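Local coordinates for protein 373aa long hypothetical citrate synthase (Sulfolobus tokodaii, PDB 1VGP) that is a putative, largely helical member of the citrate synthase family whose assembly holds two chains, at residues G217-A222 and N308-S313. Sequence-based numbering, arbitrary orientation.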
ATOM      1  N   GLY A 217       3.462  13.728  12.217  1.00 62.72           N
ATOM      2  CA  GLY A 217       3.423  12.885  13.400  1.00 63.67           C
ATOM      3  C   GLY A 217       4.283  11.640  13.311  1.00 64.67           C
ATOM      4  O   GLY A 217       4.961  11.404  12.308  1.00 66.03           O
ATOM      5  N   ALA A 218       4.244  10.836  14.372  1.00 64.97           N
ATOM      6  CA  ALA A 218       5.145   9.691  14.527  1.00 66.68           C
ATOM      7  C   ALA A 218       6.583  10.137  14.403  1.00 66.45           C
ATOM      8  O   ALA A 218       7.335   9.607  13.584  1.00 65.35           O
ATOM      9  CB  ALA A 218       4.832   8.611  13.486  1.00 66.20           C
ATOM     10  N   ASN A 219       6.971  11.118  15.210  1.00 67.22           N
ATOM     11  CA  ASN A 219       8.280  11.727  15.051  1.00 69.41           C
ATOM     12  C   ASN A 219       9.260  11.180  16.058  1.00 69.75           C
ATOM     13  O   ASN A 219      10.208  10.479  15.691  1.00 72.24           O
ATOM     14  CB  ASN A 219       8.152  13.244  15.169  1.00 71.40           C
ATOM     15  CG  ASN A 219       7.615  13.870  13.902  1.00 73.71           C
ATOM     16  OD1 ASN A 219       8.146  13.654  12.815  1.00 75.34           O
ATOM     17  ND2 ASN A 219       6.538  14.650  14.035  1.00 76.76           N
ATOM     18  N   TYR A 220       9.033  11.487  17.332  1.00 66.80           N
ATOM     19  CA  TYR A 220       9.801  10.862  18.419  1.00 63.65           C
ATOM     20  C   TYR A 220      11.266  11.283  18.401  1.00 61.52           C
ATOM     21  O   TYR A 220      12.108  10.667  19.051  1.00 59.47           O
ATOM     22  CB  TYR A 220       9.676   9.341  18.310  1.00 61.64           C
ATOM     23  CG  TYR A 220       8.245   8.904  18.156  1.00 59.96           C
ATOM     24  CD1 TYR A 220       7.837   8.164  17.048  1.00 59.91           C
ATOM     25  CD2 TYR A 220       7.282   9.276  19.093  1.00 60.42           C
ATOM     26  CE1 TYR A 220       6.501   7.808  16.876  1.00 60.90           C
ATOM     27  CE2 TYR A 220       5.950   8.930  18.934  1.00 60.73           C
ATOM     28  CZ  TYR A 220       5.562   8.198  17.825  1.00 61.22           C
ATOM     29  OH  TYR A 220       4.242   7.868  17.658  1.00 61.67           O
ATOM     30  N   GLU A 221      11.554  12.350  17.659  1.00 59.83           N
ATOM     31  CA  GLU A 221      12.861  12.985  17.707  1.00 57.51           C
ATOM     32  C   GLU A 221      12.955  13.798  18.992  1.00 54.21           C
ATOM     33  O   GLU A 221      14.042  14.204  19.408  1.00 53.91           O
ATOM     34  CB  GLU A 221      13.041  13.889  16.484  1.00 60.85           C
ATOM     35  CG  GLU A 221      13.631  13.177  15.274  1.00 66.26           C
ATOM     36  CD  GLU A 221      15.155  13.153  15.297  1.00 71.00           C
ATOM     37  OE1 GLU A 221      15.754  12.258  14.656  1.00 73.16           O
ATOM     38  OE2 GLU A 221      15.750  14.034  15.958  1.00 72.97           O
ATOM     39  N   ALA A 222      11.799  14.009  19.621  1.00 50.37           N
ATOM     40  CA  ALA A 222      11.682  14.761  20.866  1.00 47.14           C
ATOM     41  C   ALA A 222      12.404  14.100  22.030  1.00 45.68           C
ATOM     42  O   ALA A 222      13.056  14.781  22.827  1.00 45.06           O
ATOM     43  CB  ALA A 222      10.215  14.959  21.220  1.00 47.00           C
ATOM     44  N   ASN A 308       2.926  19.330  20.625  1.00 34.22           N
ATOM     45  CA  ASN A 308       1.951  18.421  20.046  1.00 32.26           C
ATOM     46  C   ASN A 308       2.100  17.059  20.700  1.00 33.04           C
ATOM     47  O   ASN A 308       3.003  16.851  21.518  1.00 32.89           O
ATOM     48  CB  ASN A 308       2.172  18.289  18.537  1.00 31.21           C
ATOM     49  CG  ASN A 308       3.508  17.656  18.205  1.00 33.32           C
ATOM     50  OD1 ASN A 308       3.849  16.591  18.734  1.00 31.47           O
ATOM     51  ND2 ASN A 308       4.277  18.301  17.325  1.00 34.05           N
ATOM     52  N   VAL A 309       1.228  16.126  20.330  1.00 32.10           N
ATOM     53  CA  VAL A 309       1.192  14.836  21.000  1.00 32.52           C
ATOM     54  C   VAL A 309       2.560  14.152  21.051  1.00 32.15           C
ATOM     55  O   VAL A 309       2.897  13.533  22.055  1.00 28.83           O
ATOM     56  CB  VAL A 309       0.171  13.893  20.331  1.00 32.95           C
ATOM     57  CG1 VAL A 309       0.638  13.520  18.942  1.00 32.08           C
ATOM     58  CG2 VAL A 309      -0.021  12.655  21.185  1.00 29.65           C
ATOM     59  N   ASP A 310       3.340  14.267  19.978  1.00 34.84           N
ATOM     60  CA  ASP A 310       4.661  13.634  19.913  1.00 37.71           C
ATOM     61  C   ASP A 310       5.582  14.104  21.030  1.00 38.41           C
ATOM     62  O   ASP A 310       6.474  13.376  21.462  1.00 40.61           O
ATOM     63  CB  ASP A 310       5.346  13.922  18.571  1.00 37.33           C
ATOM     64  CG  ASP A 310       4.561  13.382  17.381  1.00 38.27           C
ATOM     65  OD1 ASP A 310       4.669  13.983  16.287  1.00 38.29           O
ATOM     66  OD2 ASP A 310       3.837  12.369  17.538  1.00 36.58           O
ATOM     67  N   PHE A 311       5.365  15.327  21.494  1.00 39.12           N
ATOM     68  CA  PHE A 311       6.211  15.921  22.521  1.00 38.63           C
ATOM     69  C   PHE A 311       6.195  15.121  23.818  1.00 38.71           C
ATOM     70  O   PHE A 311       7.209  15.014  24.496  1.00 39.45           O
ATOM     71  CB  PHE A 311       5.760  17.353  22.795  1.00 36.85           C
ATOM     72  CG  PHE A 311       6.678  18.112  23.702  1.00 33.89           C
ATOM     73  CD1 PHE A 311       6.439  18.155  25.070  1.00 32.35           C
ATOM     74  CD2 PHE A 311       7.782  18.786  23.190  1.00 30.86           C
ATOM     75  CE1 PHE A 311       7.284  18.866  25.926  1.00 30.53           C
ATOM     76  CE2 PHE A 311       8.638  19.501  24.039  1.00 29.40           C
ATOM     77  CZ  PHE A 311       8.384  19.539  25.412  1.00 27.78           C
ATOM     78  N   PHE A 312       5.048  14.559  24.170  1.00 38.80           N
ATOM     79  CA  PHE A 312       4.975  13.753  25.370  1.00 39.47           C
ATOM     80  C   PHE A 312       4.890  12.265  25.064  1.00 40.89           C
ATOM     81  O   PHE A 312       5.302  11.438  25.880  1.00 43.62           O
ATOM     82  CB  PHE A 312       3.780  14.172  26.225  1.00 39.60           C
ATOM     83  CG  PHE A 312       3.904  15.552  26.804  1.00 39.13           C
ATOM     84  CD1 PHE A 312       3.070  16.581  26.365  1.00 37.66           C
ATOM     85  CD2 PHE A 312       4.836  15.824  27.801  1.00 36.83           C
ATOM     86  CE1 PHE A 312       3.159  17.855  26.912  1.00 36.50           C
ATOM     87  CE2 PHE A 312       4.934  17.090  28.353  1.00 36.35           C
ATOM     88  CZ  PHE A 312       4.092  18.110  27.909  1.00 37.06           C
ATOM     89  N   SER A 313       4.363  11.913  23.897  1.00 40.91           N
ATOM     90  CA  SER A 313       4.138  10.503  23.589  1.00 42.61           C
ATOM     91  C   SER A 313       5.450   9.706  23.595  1.00 42.74           C
ATOM     92  O   SER A 313       5.456   8.506  23.889  1.00 42.77           O
ATOM     93  CB  SER A 313       3.423  10.355  22.234  1.00 41.42           C
ATOM     94  OG  SER A 313       4.325  10.440  21.150  1.00 47.05           O
TER
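D310 carries this contact, directing its carboxylate from the first turn of helix 309-319 into the loop G217-Y220. N219 ND2 donates to D310 OD1 at 3.0 Å, with an N-H...O angle of 141° that shows the bond to be bent. Separately, the donor comes to the anti side of OD1, 32° out of the carboxylate plane, and the amide and carboxylate planes stand 88° apart. The same oxygen lies 3.3 Å from G217 CA, while D310 OD2 faces the backbone N of A218 at 3.5 Å, a proximity rather than a bond. D310 CG sits beside its own backbone N, anti to the carbonyl carbon, on a CB that points toward the loop, which brings the carboxylate to G217-N219. Positive phi at G217, A218 and Y220 shows that the backbone turns sharply where it passes this acid.

One helical turn further on, S313 OG approaches the Y220 ring at its edge, near the ring plane, with CE2 the closest atom at 3.1 Å. A222 CB rests 4.1 Å from D310 O, a looser van der Waals contact with the helix backbone.

Behind D310, N308 is the N-cap of helix 309-319. Its OD1 accepts weak bonds from D310 N (2.7 Å) and F311 N (3.4 Å), and its ND2 is held by G253 O.

Within the largely helical citrate synthase fold, this buried contact packs the loop entering helix 221-228 against a capped helix start. Y220 meets F327 of helix 327-346 edge-to-face, whereas F311 reaches A289 and V292 of helix 281-300.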